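Local coordinates for mandelate racemase/muconate lactonizing enzyme family protein (Sorangium cellulosum, PDB 3S5S) that is of unknown function but belongs by family to the mandelate racemase/muconate lactonizing enzymes, two-domain proteins of the enolase superfamily, at residues 113-117 against 353-357; 280-284 against 312-316; 302-307 against 333-339. All coordinates share one frame; numbering follows the deposited sequence.

Contact 1. Residues 113-117 against 353-357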
loop_
_atom_site.group_PDB
_atom_site.type_symbol
_atom_site.label_atom_id
_atom_site.label_comp_id
_atom_site.label_asym_id
_atom_site.label_seq_id
_atom_site.Cartn_x
_atom_site.Cartn_y
_atom_site.Cartn_z
ATOM N N ASP A 113 -14.370 -2.889 -8.001
ATOM C CA ASP A 113 -14.946 -2.693 -9.336
ATOM C C ASP A 113 -16.198 -1.794 -9.219
ATOM O O ASP A 113 -16.310 -0.793 -9.948
ATOM C CB ASP A 113 -15.278 -4.036 -9.998
ATOM C CG ASP A 113 -15.853 -3.869 -11.391
ATOM O OD1 ASP A 113 -15.323 -3.033 -12.207
ATOM O OD2 ASP A 113 -16.851 -4.606 -11.667
ATOM N N ALA A 114 -17.071 -2.093 -8.257
ATOM C CA ALA A 114 -18.301 -1.303 -8.102
ATOM C C ALA A 114 -17.963 0.089 -7.604
ATOM O O ALA A 114 -18.478 1.091 -8.104
ATOM C CB ALA A 114 -19.385 -2.009 -7.121
ATOM N N LEU A 115 -17.128 0.152 -6.581
ATOM C CA LEU A 115 -16.717 1.469 -6.066
ATOM C C LEU A 115 -16.199 2.411 -7.193
ATOM O O LEU A 115 -16.593 3.556 -7.281
ATOM C CB LEU A 115 -15.686 1.320 -4.961
ATOM C CG LEU A 115 -15.408 2.651 -4.228
ATOM C CD1 LEU A 115 -16.602 3.103 -3.317
ATOM C CD2 LEU A 115 -14.057 2.576 -3.425
ATOM N N THR A 116 -15.321 1.916 -8.052
ATOM C CA THR A 116 -14.674 2.778 -9.058
ATOM C C THR A 116 -15.568 3.033 -10.242
ATOM O O THR A 116 -15.625 4.155 -10.727
ATOM C CB THR A 116 -13.288 2.229 -9.531
ATOM O OG1 THR A 116 -13.405 0.870 -9.976
ATOM C CG2 THR A 116 -12.319 2.284 -8.369
ATOM N N LYS A 117 -16.296 2.017 -10.689
ATOM C CA LYS A 117 -17.109 2.230 -11.841
ATOM C C LYS A 117 -18.181 3.298 -11.602
ATOM O O LYS A 117 -18.430 4.100 -12.496
ATOM C CB LYS A 117 -17.647 0.899 -12.381
ATOM C CG LYS A 117 -19.133 0.704 -12.358
ATOM C CD LYS A 117 -19.565 -0.797 -12.369
ATOM C CE LYS A 117 -18.713 -1.678 -13.268
ATOM N NZ LYS A 117 -18.915 -3.107 -12.962
ATOM N N ALA A 353 -13.895 2.799 -16.512
ATOM C CA ALA A 353 -14.599 2.731 -15.247
ATOM C C ALA A 353 -14.501 1.307 -14.653
ATOM O O ALA A 353 -14.778 0.330 -15.351
ATOM C CB ALA A 353 -16.058 3.155 -15.424
ATOM N N GLY A 354 -14.104 1.202 -13.385
ATOM C CA GLY A 354 -13.796 -0.101 -12.781
ATOM C C GLY A 354 -12.701 -0.822 -13.601
ATOM O O GLY A 354 -11.785 -0.177 -14.148
ATOM N N HIS A 355 -12.811 -2.151 -13.692
ATOM C CA HIS A 355 -11.958 -2.906 -14.594
ATOM C C HIS A 355 -12.512 -3.068 -16.001
ATOM O O HIS A 355 -11.842 -3.685 -16.826
ATOM C CB HIS A 355 -11.573 -4.274 -14.016
ATOM C CG HIS A 355 -12.724 -5.075 -13.528
ATOM N ND1 HIS A 355 -13.816 -5.363 -14.327
ATOM C CD2 HIS A 355 -12.945 -5.687 -12.335
ATOM C CE1 HIS A 355 -14.668 -6.109 -13.632
ATOM N NE2 HIS A 355 -14.154 -6.336 -12.432
ATOM N N GLY A 356 -13.706 -2.505 -16.285
ATOM C CA GLY A 356 -14.322 -2.553 -17.646
ATOM C C GLY A 356 -14.889 -3.889 -18.105
ATOM O O GLY A 356 -15.364 -4.028 -19.250
ATOM N N VAL A 357 -14.861 -4.896 -17.232
ATOM C CA VAL A 357 -15.340 -6.227 -17.629
ATOM C C VAL A 357 -16.792 -6.490 -17.138
ATOM O O VAL A 357 -17.103 -6.330 -15.965
ATOM C CB VAL A 357 -14.359 -7.333 -17.104
ATOM C CG1 VAL A 357 -14.796 -8.756 -17.504
ATOM C CG2 VAL A 357 -12.963 -7.025 -17.558
#
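A type II' beta turn, Ala353 to Gly356, packs on the last turn of helix 101-117, with Gly354 laid against Asp113, Thr116 and Lys117. Gly354 has no side chain and sits close in: its CA is 3.0 Å from Thr116 OG1, whose hydroxyl bonds to the carbonyl of Leu112. Beside it, the methyl of Ala353 rests on Lys117, CB to CA 3.8 Å. His355 N donates to Asp113 OD1 at 3.0 Å. It meets that oxygen on the anti side, 28° out of the carboxylate plane. The joint links the N-terminal domain, which holds the helix, to the chain that follows the barrel strands. Asp113 CG is anti to the backbone N (chi1 -179°), which carries the carboxylate over one face of the His355 ring. The two planes are 11° apart, and Asp113 CG is 3.2 Å from His355 NE2. Val357 N donates to His355 ND1 at 3.1 Å, in the ring plane, while NE2 bonds to the carbonyl of Phe49 in strand 47-52. Both bonds fix the ring's rotation. Asp113 OD2 forms a salt bridge with Lys117 NZ, 2.9 Å away, and accepts from Phe49 N; Lys117 NZ also bonds to Leu47 O.

Contact 2. Residues 280-284 against 312-316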
loop_
_atom_site.group_PDB
_atom_site.type_symbol
_atom_site.label_atom_id
_atom_site.label_comp_id
_atom_site.label_asym_id
_atom_site.label_seq_id
_atom_site.Cartn_x
_atom_site.Cartn_y
_atom_site.Cartn_z
ATOM N N ALA A 280 -1.967 -7.919 -1.650
ATOM C CA ALA A 280 -1.151 -7.602 -2.828
ATOM C C ALA A 280 -0.554 -6.165 -2.887
ATOM O O ALA A 280 0.652 -5.987 -3.180
ATOM C CB ALA A 280 -1.902 -7.939 -4.082
ATOM N N LEU A 281 -1.364 -5.159 -2.559
ATOM C CA LEU A 281 -0.830 -3.775 -2.386
ATOM C C LEU A 281 0.337 -3.688 -1.394
ATOM O O LEU A 281 1.321 -3.010 -1.651
ATOM C CB LEU A 281 -1.960 -2.764 -2.006
ATOM C CG LEU A 281 -2.995 -2.570 -3.133
ATOM C CD1 LEU A 281 -4.264 -1.817 -2.669
ATOM C CD2 LEU A 281 -2.363 -1.861 -4.302
ATOM N N ASP A 282 0.216 -4.386 -0.271
ATOM C CA ASP A 282 1.236 -4.350 0.787
ATOM C C ASP A 282 2.497 -5.069 0.307
ATOM O O ASP A 282 3.615 -4.556 0.499
ATOM C CB ASP A 282 0.699 -4.925 2.118
ATOM C CG ASP A 282 -0.282 -3.950 2.856
ATOM O OD1 ASP A 282 -0.351 -2.758 2.463
ATOM O OD2 ASP A 282 -1.002 -4.347 3.834
ATOM N N ILE A 283 2.333 -6.227 -0.338
ATOM C CA ILE A 283 3.451 -6.997 -0.864
ATOM C C ILE A 283 4.255 -6.212 -1.907
ATOM O O ILE A 283 5.457 -6.206 -1.865
ATOM C CB ILE A 283 2.969 -8.331 -1.528
ATOM C CG1 ILE A 283 2.481 -9.330 -0.503
ATOM C CG2 ILE A 283 4.045 -8.974 -2.397
ATOM C CD1 ILE A 283 1.578 -10.354 -1.205
ATOM N N ALA A 284 3.597 -5.605 -2.876
ATOM C CA ALA A 284 4.293 -4.719 -3.816
ATOM C C ALA A 284 5.167 -3.664 -3.095
ATOM O O ALA A 284 6.329 -3.448 -3.450
ATOM C CB ALA A 284 3.281 -4.037 -4.704
ATOM N N PHE A 312 -3.727 -3.464 -11.864
ATOM C CA PHE A 312 -2.901 -3.420 -10.662
ATOM C C PHE A 312 -1.426 -3.152 -11.042
ATOM O O PHE A 312 -0.862 -2.101 -10.669
ATOM C CB PHE A 312 -3.125 -4.722 -9.828
ATOM C CG PHE A 312 -2.164 -4.931 -8.670
ATOM C CD1 PHE A 312 -2.481 -4.503 -7.398
ATOM C CD2 PHE A 312 -0.951 -5.625 -8.846
ATOM C CE1 PHE A 312 -1.601 -4.726 -6.274
ATOM C CE2 PHE A 312 -0.044 -5.857 -7.755
ATOM C CZ PHE A 312 -0.397 -5.400 -6.445
ATOM N N ALA A 313 -0.816 -4.093 -11.779
ATOM C CA ALA A 313 0.587 -3.966 -12.221
ATOM C C ALA A 313 0.848 -2.643 -13.005
ATOM O O ALA A 313 1.764 -1.904 -12.643
ATOM C CB ALA A 313 0.984 -5.125 -13.033
ATOM N N ALA A 314 0.056 -2.333 -14.049
ATOM C CA ALA A 314 0.316 -1.082 -14.805
ATOM C C ALA A 314 0.037 0.207 -13.994
ATOM O O ALA A 314 0.668 1.215 -14.217
ATOM C CB ALA A 314 -0.473 -1.046 -16.174
ATOM N N GLY A 315 -0.941 0.178 -13.091
ATOM C CA GLY A 315 -1.235 1.322 -12.218
ATOM C C GLY A 315 -0.095 1.583 -11.270
ATOM O O GLY A 315 0.370 2.731 -11.143
ATOM N N LEU A 316 0.413 0.516 -10.673
ATOM C CA LEU A 316 1.504 0.631 -9.729
ATOM C C LEU A 316 2.828 1.062 -10.361
ATOM O O LEU A 316 3.537 1.879 -9.781
ATOM C CB LEU A 316 1.706 -0.659 -8.933
ATOM C CG LEU A 316 0.698 -1.013 -7.869
ATOM C CD1 LEU A 316 0.966 -2.439 -7.375
ATOM C CD2 LEU A 316 0.766 -0.003 -6.736
#
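Phe312 reaches from helix 303-316 to Ala280, Leu281 and Ala284 on helix 272-289. The short helix segments are 12.0 Å apart at closest approach and cross at -45°, so side chains span the distance. Phe312 does most of this. Its CG is anti to the backbone N (chi1 170°), and the ring extends toward the other helix. The far end of the ring meets Ala280. Phe312 CZ is 3.5 Å from Ala280 O, which lies at the ring edge, near its plane. That oxygen is already the acceptor for Ala284 N in the helix. The Ala280 methyl is near the same end, CB to CZ 3.8 Å. Leu281 comes in obliquely, its CD2 3.6 Å from Phe312 CE1. The two side chains run past each other in opposite directions. Ile270 of strand 267-270 and Ile296 of strand 293-296 also touch Phe312, so the ring packs down onto the barrel sheet.

One turn on, Leu316 adds the second bridge. Its CD1 meets the Ala284 methyl at 3.9 Å. The same CD1 lies 3.4 Å above one face of the Phe312 ring, toward the rim, and packs the two side chains of this helix together. Leu316 CD2 has a looser contact with Leu281 CD2. The carbonyl of Leu316 accepts from Arg90 of the second subunit. On the other helix, Asp282 forms a salt bridge with Arg288 of the second subunit, so this pair of helices also borders the dimer interface. The two helices follow strands 267-270 and 293-296. They are consecutive outer helices of the (beta/alpha)7beta barrel of the enolase superfamily, with strand 293-296 between them in the chain.

Contact 3. Residues 302-307 against 333-339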
loop_
_atom_site.group_PDB
_atom_site.type_symbol
_atom_site.label_atom_id
_atom_site.label_comp_id
_atom_site.label_asym_id
_atom_site.label_seq_id
_atom_site.Cartn_x
_atom_site.Cartn_y
_atom_site.Cartn_z
ATOM N N SER A 302 -9.844 -16.037 -16.207
ATOM C CA SER A 302 -10.411 -15.416 -17.406
ATOM C C SER A 302 -9.889 -13.982 -17.540
ATOM O O SER A 302 -9.019 -13.519 -16.765
ATOM C CB SER A 302 -11.934 -15.374 -17.302
ATOM O OG SER A 302 -12.405 -14.329 -16.422
ATOM N N VAL A 303 -10.454 -13.295 -18.524
ATOM C CA VAL A 303 -10.290 -11.873 -18.811
ATOM C C VAL A 303 -10.564 -10.979 -17.586
ATOM O O VAL A 303 -9.933 -9.936 -17.375
ATOM C CB VAL A 303 -11.238 -11.550 -20.039
ATOM C CG1 VAL A 303 -12.056 -10.269 -19.899
ATOM C CG2 VAL A 303 -10.486 -11.650 -21.362
ATOM N N LEU A 304 -11.510 -11.399 -16.771
ATOM C CA LEU A 304 -11.885 -10.638 -15.596
ATOM C C LEU A 304 -10.757 -10.479 -14.561
ATOM O O LEU A 304 -10.300 -9.355 -14.303
ATOM C CB LEU A 304 -13.162 -11.228 -14.973
ATOM C CG LEU A 304 -13.647 -10.670 -13.633
ATOM C CD1 LEU A 304 -13.457 -9.247 -13.552
ATOM C CD2 LEU A 304 -15.132 -10.989 -13.335
ATOM N N ALA A 305 -10.335 -11.563 -13.941
ATOM C CA ALA A 305 -9.273 -11.463 -12.940
ATOM C C ALA A 305 -7.953 -10.989 -13.595
ATOM O O ALA A 305 -7.194 -10.211 -12.984
ATOM C CB ALA A 305 -9.079 -12.808 -12.202
ATOM N N MET A 306 -7.705 -11.418 -14.845
ATOM C CA MET A 306 -6.513 -10.962 -15.558
ATOM C C MET A 306 -6.486 -9.427 -15.756
ATOM O O MET A 306 -5.472 -8.763 -15.436
ATOM C CB MET A 306 -6.321 -11.699 -16.844
ATOM C CG MET A 306 -5.781 -13.111 -16.676
ATOM S SD MET A 306 -3.993 -13.194 -16.920
ATOM C CE MET A 306 -3.450 -14.427 -15.716
ATOM N N THR A 307 -7.596 -8.847 -16.230
ATOM C CA THR A 307 -7.629 -7.396 -16.365
ATOM C C THR A 307 -7.457 -6.729 -14.999
ATOM O O THR A 307 -6.750 -5.742 -14.864
ATOM C CB THR A 307 -8.901 -6.864 -17.034
ATOM O OG1 THR A 307 -9.191 -7.653 -18.194
ATOM C CG2 THR A 307 -8.661 -5.433 -17.475
ATOM N N ASN A 333 -14.589 -17.011 -24.074
ATOM C CA ASN A 333 -14.486 -15.780 -23.315
ATOM C C ASN A 333 -15.909 -15.378 -23.025
ATOM O O ASN A 333 -16.587 -14.810 -23.905
ATOM C CB ASN A 333 -13.786 -14.679 -24.126
ATOM C CG ASN A 333 -13.726 -13.357 -23.368
ATOM O OD1 ASN A 333 -14.341 -13.219 -22.321
ATOM N ND2 ASN A 333 -12.982 -12.392 -23.880
ATOM N N PRO A 334 -16.397 -15.690 -21.821
ATOM C CA PRO A 334 -17.796 -15.325 -21.511
ATOM C C PRO A 334 -17.980 -13.857 -21.066
ATOM O O PRO A 334 -19.017 -13.527 -20.490
ATOM C CB PRO A 334 -18.158 -16.265 -20.356
ATOM C CG PRO A 334 -16.879 -16.521 -19.667
ATOM C CD PRO A 334 -15.794 -16.519 -20.764
ATOM N N PHE A 335 -16.989 -12.997 -21.324
ATOM C CA PHE A 335 -17.014 -11.582 -20.884
ATOM C C PHE A 335 -16.837 -10.569 -22.021
ATOM O O PHE A 335 -16.197 -10.864 -23.006
ATOM C CB PHE A 335 -15.867 -11.332 -19.903
ATOM C CG PHE A 335 -15.968 -12.106 -18.624
ATOM C CD1 PHE A 335 -16.889 -11.736 -17.637
ATOM C CD2 PHE A 335 -15.148 -13.199 -18.399
ATOM C CE1 PHE A 335 -16.982 -12.433 -16.443
ATOM C CE2 PHE A 335 -15.217 -13.894 -17.199
ATOM C CZ PHE A 335 -16.139 -13.512 -16.206
ATOM N N ASP A 336 -17.400 -9.377 -21.852
ATOM C CA ASP A 336 -17.152 -8.222 -22.728
ATOM C C ASP A 336 -16.208 -7.344 -21.969
ATOM O O ASP A 336 -16.222 -7.415 -20.739
ATOM C CB ASP A 336 -18.445 -7.428 -22.975
ATOM C CG ASP A 336 -19.480 -8.231 -23.769
ATOM O OD1 ASP A 336 -19.094 -8.855 -24.834
ATOM O OD2 ASP A 336 -20.674 -8.217 -23.329
ATOM N N GLY A 337 -15.428 -6.519 -22.687
ATOM C CA GLY A 337 -14.567 -5.508 -22.072
ATOM C C GLY A 337 -13.276 -6.038 -21.454
ATOM O O GLY A 337 -12.949 -7.222 -21.581
ATOM N N GLY A 338 -12.531 -5.166 -20.785
ATOM C CA GLY A 338 -11.229 -5.550 -20.296
ATOM C C GLY A 338 -10.125 -5.056 -21.204
ATOM O O GLY A 338 -10.359 -4.241 -22.108
ATOM N N PHE A 339 -8.920 -5.563 -20.975
ATOM C CA PHE A 339 -7.785 -5.186 -21.756
ATOM C C PHE A 339 -7.985 -5.661 -23.189
ATOM O O PHE A 339 -8.731 -6.600 -23.440
ATOM C CB PHE A 339 -6.494 -5.799 -21.196
ATOM C CG PHE A 339 -6.486 -7.324 -21.149
ATOM C CD1 PHE A 339 -6.015 -7.978 -20.029
ATOM C CD2 PHE A 339 -6.888 -8.082 -22.240
ATOM C CE1 PHE A 339 -5.977 -9.392 -19.979
ATOM C CE2 PHE A 339 -6.878 -9.477 -22.212
ATOM C CZ PHE A 339 -6.441 -10.135 -21.088
#
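Val303 is the main bump of the helix start, and residues 333-339 bend round it. Its two methyls fill different hollows. CG1 points between the carbonyl of Gly337, 3.6 Å away at O, and the CB of Phe335. CG2 meets the Asn333 amide, with ND2 at 3.6 Å, and lies near the Phe339 ring. Asn333 crosses Val303 at about a right angle. Its OD1 accepts from Phe335 N at 2.8 Å, an Asx turn that holds the amide in place.

Phe335 forms one wall, its CG anti to the carbonyl carbon (chi1 -64°), which turns the ring to Leu304. Leu304 CB sits over a ring face, 4.1 Å from the centroid and 17° off the normal, a CH-pi contact. Leu304 CD2 touches the rim at CE1, 3.9 Å away. Ser302 lies by the same ring. Its OG caps the helix by accepting from Leu304 N and also bonds to Glu51.

On the other side, Thr307 presses against the bare backbone of Gly338, OG1 to CA 3.6 Å. Thr307 OG1 also accepts a weak bond from Phe339 N. The Phe339 ring turns back to Met306, CE1 to CB 3.9 Å. Pro334 and Phe335 touch strand 7-25, and Leu304 touches strand 47-52. The whole is a capped helix N-terminus wrapped by the chain beyond the last barrel strand, at the barrel face that meets the N-terminal domain.

How the contacts relate
Contacts 2 and 3 use opposite ends of helix 303-316 and have centres about 19 Å apart. Contact 3 is at the helix start, contact 2 at its end. Along the chain their segments alternate. Both are nested in the long loop closed by contact 1, which runs from the N-terminal domain to the chain beyond the barrel strands. The centres of contacts 1 and 3 are about 12 Å apart, and the two touch: His355 packs on Leu304, and Val357 on Phe335 and Gly338. Contact 2 touches neither. Contacts 1 and 3 therefore form one continuous region where the domains meet. Contact 2 joins outer barrel helices and, like contact 1 through Leu115, reaches the second subunit.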